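Local coordinates for glyoxalase family protein (Bacillus cereus, PDB 1SS4), which is of unknown function but belongs to the glyoxalase (vicinal oxygen chelate) superfamily, whose members typically use a bound metal ion, and may be a methylmalonyl-CoA epimerase, at the interface of chains A and B. Numbering follows the deposited sequence. Chains: chain A/B, Glyoxalase family protein.

Contact 1: the interface of chains A and B. Residues chain A 4, 9, 12; chain B 32-34, 65-66, 101.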
HETATM    1  N   MSE A   4       1.755 -12.519  19.823  1.00 51.76           N
HETATM    2  CA  MSE A   4       2.761 -13.440  19.315  1.00 49.77           C
HETATM    3  C   MSE A   4       3.786 -13.750  20.393  1.00 48.69           C
HETATM    4  O   MSE A   4       4.434 -12.851  20.931  1.00 47.53           O
HETATM    5  CB  MSE A   4       3.444 -12.830  18.101  1.00 47.10           C
HETATM    6  CG  MSE A   4       2.455 -12.311  17.089  1.00 44.45           C
HETATM    7 SE   MSE A   4       3.332 -11.895  15.440  0.88 42.06          SE
HETATM    8  CE  MSE A   4       3.757 -10.017  15.791  1.00 36.92           C
ATOM      9  N   LEU A   9       4.506  -6.671  16.594  1.00 24.64           N
ATOM     10  CA  LEU A   9       4.379  -5.842  15.403  1.00 23.79           C
ATOM     11  C   LEU A   9       4.302  -4.418  15.909  1.00 24.20           C
ATOM     12  O   LEU A   9       3.264  -4.011  16.455  1.00 23.05           O
ATOM     13  CB  LEU A   9       3.109  -6.204  14.621  1.00 21.74           C
ATOM     14  CG  LEU A   9       2.877  -5.434  13.318  1.00 24.03           C
ATOM     15  CD1 LEU A   9       4.067  -5.606  12.383  1.00 23.54           C
ATOM     16  CD2 LEU A   9       1.598  -5.928  12.658  1.00 24.09           C
HETATM   17  N   MSE A  12       3.082  -0.385  10.918  1.00 22.36           N
HETATM   18  CA  MSE A  12       3.222  -0.549   9.480  1.00 21.18           C
HETATM   19  C   MSE A  12       3.933   0.753   9.130  1.00 23.50           C
HETATM   20  O   MSE A  12       3.323   1.814   9.149  1.00 22.87           O
HETATM   21  CB  MSE A  12       1.862  -0.615   8.788  1.00 21.80           C
HETATM   22  CG  MSE A  12       2.010  -0.757   7.297  1.00 24.37           C
HETATM   23 SE   MSE A  12       0.269  -1.012   6.482  0.93 36.75          SE
HETATM   24  CE  MSE A  12      -0.191   0.856   6.269  1.00 26.09           C
TER
ATOM     25  N   ILE B  32       1.860 -11.992  10.738  1.00 27.99           N
ATOM     26  CA  ILE B  32       2.684 -10.795  10.820  1.00 26.62           C
ATOM     27  C   ILE B  32       2.385 -10.018  12.099  1.00 27.43           C
ATOM     28  O   ILE B  32       3.245  -9.297  12.623  1.00 27.27           O
ATOM     29  CB  ILE B  32       2.469  -9.891   9.585  1.00 27.44           C
ATOM     30  CG1 ILE B  32       2.953 -10.623   8.321  1.00 28.20           C
ATOM     31  CG2 ILE B  32       3.241  -8.580   9.753  1.00 24.17           C
ATOM     32  CD1 ILE B  32       2.799  -9.815   7.033  1.00 28.78           C
ATOM     33  N   GLY B  33       1.174 -10.174  12.615  1.00 24.76           N
ATOM     34  CA  GLY B  33       0.831  -9.476  13.834  1.00 25.79           C
ATOM     35  C   GLY B  33      -0.427  -8.640  13.772  1.00 25.99           C
ATOM     36  O   GLY B  33      -0.829  -8.081  14.795  1.00 26.85           O
ATOM     37  N   LEU B  34      -1.051  -8.529  12.595  1.00 22.95           N
ATOM     38  CA  LEU B  34      -2.287  -7.757  12.516  1.00 23.71           C
ATOM     39  C   LEU B  34      -3.437  -8.611  13.024  1.00 26.27           C
ATOM     40  O   LEU B  34      -3.344  -9.833  13.071  1.00 25.08           O
ATOM     41  CB  LEU B  34      -2.586  -7.277  11.087  1.00 23.11           C
ATOM     42  CG  LEU B  34      -1.631  -6.231  10.497  1.00 22.11           C
ATOM     43  CD1 LEU B  34      -0.447  -6.958   9.901  1.00 24.83           C
ATOM     44  CD2 LEU B  34      -2.340  -5.398   9.414  1.00 22.27           C
ATOM     45  N   THR B  65      -3.271  -3.080  12.690  1.00 23.12           N
ATOM     46  CA  THR B  65      -2.077  -3.320  13.464  1.00 21.59           C
ATOM     47  C   THR B  65      -2.416  -3.119  14.939  1.00 22.17           C
ATOM     48  O   THR B  65      -3.412  -2.461  15.288  1.00 22.07           O
ATOM     49  CB  THR B  65      -0.960  -2.346  13.054  1.00 22.14           C
ATOM     50  OG1 THR B  65      -1.486  -1.014  13.057  1.00 21.37           O
ATOM     51  CG2 THR B  65      -0.451  -2.670  11.654  1.00 22.56           C
ATOM     52  N   PRO B  66      -1.608  -3.708  15.820  1.00 22.54           N
ATOM     53  CA  PRO B  66      -1.818  -3.590  17.265  1.00 25.21           C
ATOM     54  C   PRO B  66      -1.893  -2.146  17.762  1.00 25.94           C
ATOM     55  O   PRO B  66      -2.601  -1.878  18.730  1.00 27.25           O
ATOM     56  CB  PRO B  66      -0.627  -4.327  17.842  1.00 25.04           C
ATOM     57  CG  PRO B  66      -0.438  -5.442  16.850  1.00 24.63           C
ATOM     58  CD  PRO B  66      -0.593  -4.743  15.517  1.00 23.00           C
ATOM     59  N   PHE B 101       6.543  -3.451   7.350  1.00 20.30           N
ATOM     60  CA  PHE B 101       6.211  -3.596   8.773  1.00 21.74           C
ATOM     61  C   PHE B 101       7.476  -3.639   9.645  1.00 23.37           C
ATOM     62  O   PHE B 101       8.478  -4.229   9.259  1.00 20.98           O
ATOM     63  CB  PHE B 101       5.452  -4.889   9.032  1.00 21.32           C
ATOM     64  CG  PHE B 101       4.162  -4.994   8.311  1.00 22.68           C
ATOM     65  CD1 PHE B 101       3.033  -4.343   8.787  1.00 22.32           C
ATOM     66  CD2 PHE B 101       4.068  -5.772   7.156  1.00 22.32           C
ATOM     67  CE1 PHE B 101       1.803  -4.473   8.121  1.00 25.07           C
ATOM     68  CE2 PHE B 101       2.843  -5.904   6.482  1.00 25.79           C
ATOM     69  CZ  PHE B 101       1.716  -5.254   6.972  1.00 24.72           C
TER
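The branched end of A:Leu9 sits at the apolar centre of this contact, packed against chain B and hiding 101 Å² there, the largest share of any residue in the patch. Its CG is anti to the backbone N (chi1 -178°), and with chi2 at 57° CD2 continues the chain in the extended direction, which carries this methyl in among B:Gly33, B:Leu34, B:Thr65 and B:Pro66. A:Leu9 CD2 meets B:Leu34 CD1 at 3.6 Å, with B:Thr65 CG2 slightly farther off. B:Pro66 crosses the leucine at about a right angle, its ring methylene CD 3.8 Å from A:Leu9 CD2. Leucine suits the place because its forked tip serves two neighbourhoods at once: the other branch, A:Leu9 CD1, turns toward B:Phe101 CB (3.7 Å) and, a little more loosely, B:Ile32 CG2.

B:Phe101 carries the contact outward along the strands. B:Ile32 CG2 lies 3.9 Å above one face of the B:Phe101 ring, nearer its periphery than its centre. Beyond the CD1-CE1 edge, displaced to the opposite side of the ring plane, runs the stem of A:Met12, with A:Met12 CG 3.8 Å from B:Phe101 CE1. Phenylalanine thus offers a face to B:Ile32 of its own chain and an edge to the unbranched stem of A:Met12. The backbones of A:Met12 and B:Phe101 form an antiparallel beta bridge, joining strand 9-18 of chain A to strand 95-103 of chain B.

Toward the polar rim, helix 22-32 of chain B ends at B:Ile32, and the chain turns through B:Gly33. Glycine is apt here: its phi of 127° is unfavourable for residues with a side chain, and its bare CA lets partners approach the turn. One of these is A:Met4, modelled like A:Met12 as selenomethionine, whose flexible chain reaches in from the N-terminal segment. Bent at its last torsion, it brings A:Met4 CE, the terminal methyl, to 3.6 Å from B:Gly33 CA. The backbone carbonyl oxygen B:Ile32 O lies 3.3 Å from A:Met4 CE.

Contact 2: the interface of chains A and B. Residues chain A 125, 127, 133-134; chain B 46, 50.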
ATOM      1  N   VAL A 125     -19.546   9.201  -4.225  1.00 41.87           N
ATOM      2  CA  VAL A 125     -20.729   8.569  -3.673  1.00 42.26           C
ATOM      3  C   VAL A 125     -20.890   8.732  -2.176  1.00 43.55           C
ATOM      4  O   VAL A 125     -19.905   8.788  -1.430  1.00 41.11           O
ATOM      5  CB  VAL A 125     -20.713   7.056  -4.001  1.00 42.70           C
ATOM      6  CG1 VAL A 125     -22.036   6.416  -3.643  1.00 43.99           C
ATOM      7  CG2 VAL A 125     -20.389   6.853  -5.473  1.00 42.32           C
ATOM      8  N   TYR A 127     -22.151   7.071   1.214  1.00 48.28           N
ATOM      9  CA  TYR A 127     -22.467   5.790   1.821  1.00 50.29           C
ATOM     10  C   TYR A 127     -23.317   6.019   3.066  1.00 51.87           C
ATOM     11  O   TYR A 127     -22.798   6.371   4.128  1.00 52.25           O
ATOM     12  CB  TYR A 127     -21.181   5.062   2.205  1.00 49.27           C
ATOM     13  CG  TYR A 127     -21.419   3.718   2.839  1.00 49.04           C
ATOM     14  CD1 TYR A 127     -21.736   2.605   2.060  1.00 50.00           C
ATOM     15  CD2 TYR A 127     -21.356   3.561   4.218  1.00 48.31           C
ATOM     16  CE1 TYR A 127     -21.987   1.367   2.645  1.00 48.95           C
ATOM     17  CE2 TYR A 127     -21.605   2.335   4.811  1.00 48.59           C
ATOM     18  CZ  TYR A 127     -21.920   1.242   4.020  1.00 47.96           C
ATOM     19  OH  TYR A 127     -22.193   0.042   4.607  1.00 47.38           O
ATOM     20  N   LEU A 133     -17.348   9.188  -0.682  1.00 38.43           N
ATOM     21  CA  LEU A 133     -16.042   8.763  -1.170  1.00 36.80           C
ATOM     22  C   LEU A 133     -15.974   8.561  -2.676  1.00 34.79           C
ATOM     23  O   LEU A 133     -16.997   8.478  -3.354  1.00 34.66           O
ATOM     24  CB  LEU A 133     -15.626   7.463  -0.478  1.00 33.67           C
ATOM     25  CG  LEU A 133     -16.346   6.202  -0.952  1.00 34.83           C
ATOM     26  CD1 LEU A 133     -15.598   4.976  -0.447  1.00 32.33           C
ATOM     27  CD2 LEU A 133     -17.798   6.207  -0.468  1.00 36.07           C
ATOM     28  N   CYS A 134     -14.746   8.475  -3.182  1.00 31.78           N
ATOM     29  CA  CYS A 134     -14.506   8.273  -4.596  1.00 31.26           C
ATOM     30  C   CYS A 134     -13.118   7.680  -4.818  1.00 29.63           C
ATOM     31  O   CYS A 134     -12.304   7.595  -3.890  1.00 27.16           O
ATOM     32  CB  CYS A 134     -14.590   9.601  -5.348  1.00 32.24           C
ATOM     33  SG  CYS A 134     -13.276  10.762  -4.911  1.00 34.78           S
TER
ATOM     34  N   TRP B  46     -23.817   1.155  -4.802  1.00 50.76           N
ATOM     35  CA  TRP B  46     -23.092   2.410  -4.632  1.00 48.02           C
ATOM     36  C   TRP B  46     -21.613   2.111  -4.900  1.00 44.94           C
ATOM     37  O   TRP B  46     -20.898   2.928  -5.482  1.00 43.29           O
ATOM     38  CB  TRP B  46     -23.244   2.925  -3.200  1.00 47.65           C
ATOM     39  CG  TRP B  46     -22.709   1.964  -2.188  1.00 48.15           C
ATOM     40  CD1 TRP B  46     -23.339   0.855  -1.700  1.00 48.77           C
ATOM     41  CD2 TRP B  46     -21.401   1.971  -1.603  1.00 48.62           C
ATOM     42  NE1 TRP B  46     -22.505   0.170  -0.849  1.00 49.16           N
ATOM     43  CE2 TRP B  46     -21.308   0.833  -0.773  1.00 49.48           C
ATOM     44  CE3 TRP B  46     -20.296   2.825  -1.706  1.00 49.29           C
ATOM     45  CZ2 TRP B  46     -20.146   0.526  -0.044  1.00 50.78           C
ATOM     46  CZ3 TRP B  46     -19.140   2.518  -0.981  1.00 49.75           C
ATOM     47  CH2 TRP B  46     -19.078   1.378  -0.163  1.00 49.34           C
ATOM     48  N   VAL B  50     -18.612   3.971  -7.260  1.00 33.35           N
ATOM     49  CA  VAL B  50     -17.314   4.508  -6.841  1.00 33.18           C
ATOM     50  C   VAL B  50     -16.186   3.983  -7.729  1.00 32.81           C
ATOM     51  O   VAL B  50     -15.364   4.757  -8.230  1.00 32.60           O
ATOM     52  CB  VAL B  50     -16.966   4.118  -5.387  1.00 32.27           C
ATOM     53  CG1 VAL B  50     -15.555   4.565  -5.069  1.00 31.82           C
ATOM     54  CG2 VAL B  50     -17.951   4.754  -4.412  1.00 32.76           C
TER
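Strands 125-127 and 131-137 of chain A run side by side and present one surface to helix 46-51 of chain B, from which B:Trp46 and B:Val50, one turn apart, project toward them. A:Tyr127 meets B:Trp46 edge-to-face, the ring planes inclined at 59° and the centroid of the indole six-membered ring 4.6 Å from that of the phenol. The CD1-CE1 edge of the tyrosine does the touching, with A:Tyr127 CD1 3.3 Å above the B:Trp46 indole plane, nearer its periphery than its centre; B:Trp46 NE1 in turn lies at the tyrosine edge, in the plane of that ring. B:Trp46 CG is set between its own backbone N and carbonyl carbon (chi1 60°), which turns the indole toward the strands of chain A. Its breadth suits tryptophan to the place: beyond the tyrosine, B:Trp46 CZ3 still reaches A:Leu133 CD2 at 4.0 Å, and B:Trp46 CB supports A:Val125 CG1 at 3.7 Å.

Beside the aromatic pair, two compact beta-branched residues pack together. A:Val125 CG2 and B:Val50 CG2 meet at 3.4 Å, a snug methyl-methyl contact, while B:Val50 CG1 rests 3.9 Å from the backbone CA of A:Cys134. Short side chains probably let helix and strands approach closely. The site is an aromatic and aliphatic patch that packs a short helix of one chain on two strands of the other and, if this dimer is the biological one, would help hold it together.

The C-alpha centres of contact 1 and contact 2 lie about 29 Å apart, and the two share no residue, strand or helix. Contact 1 uses the N-terminal segment and first strand of chain A, contact 2 its C-terminal half; chain B contributes different helices to each. Because the interface is two-fold symmetric, both patches recur with the chains exchanged, so every subunit gives and receives both kinds. Widely spaced patches, one including an antiparallel bridge between chains and one packing helix on strands, could limit rocking, which would fit a dimer, though the structure alone does not show that the pair persists in solution.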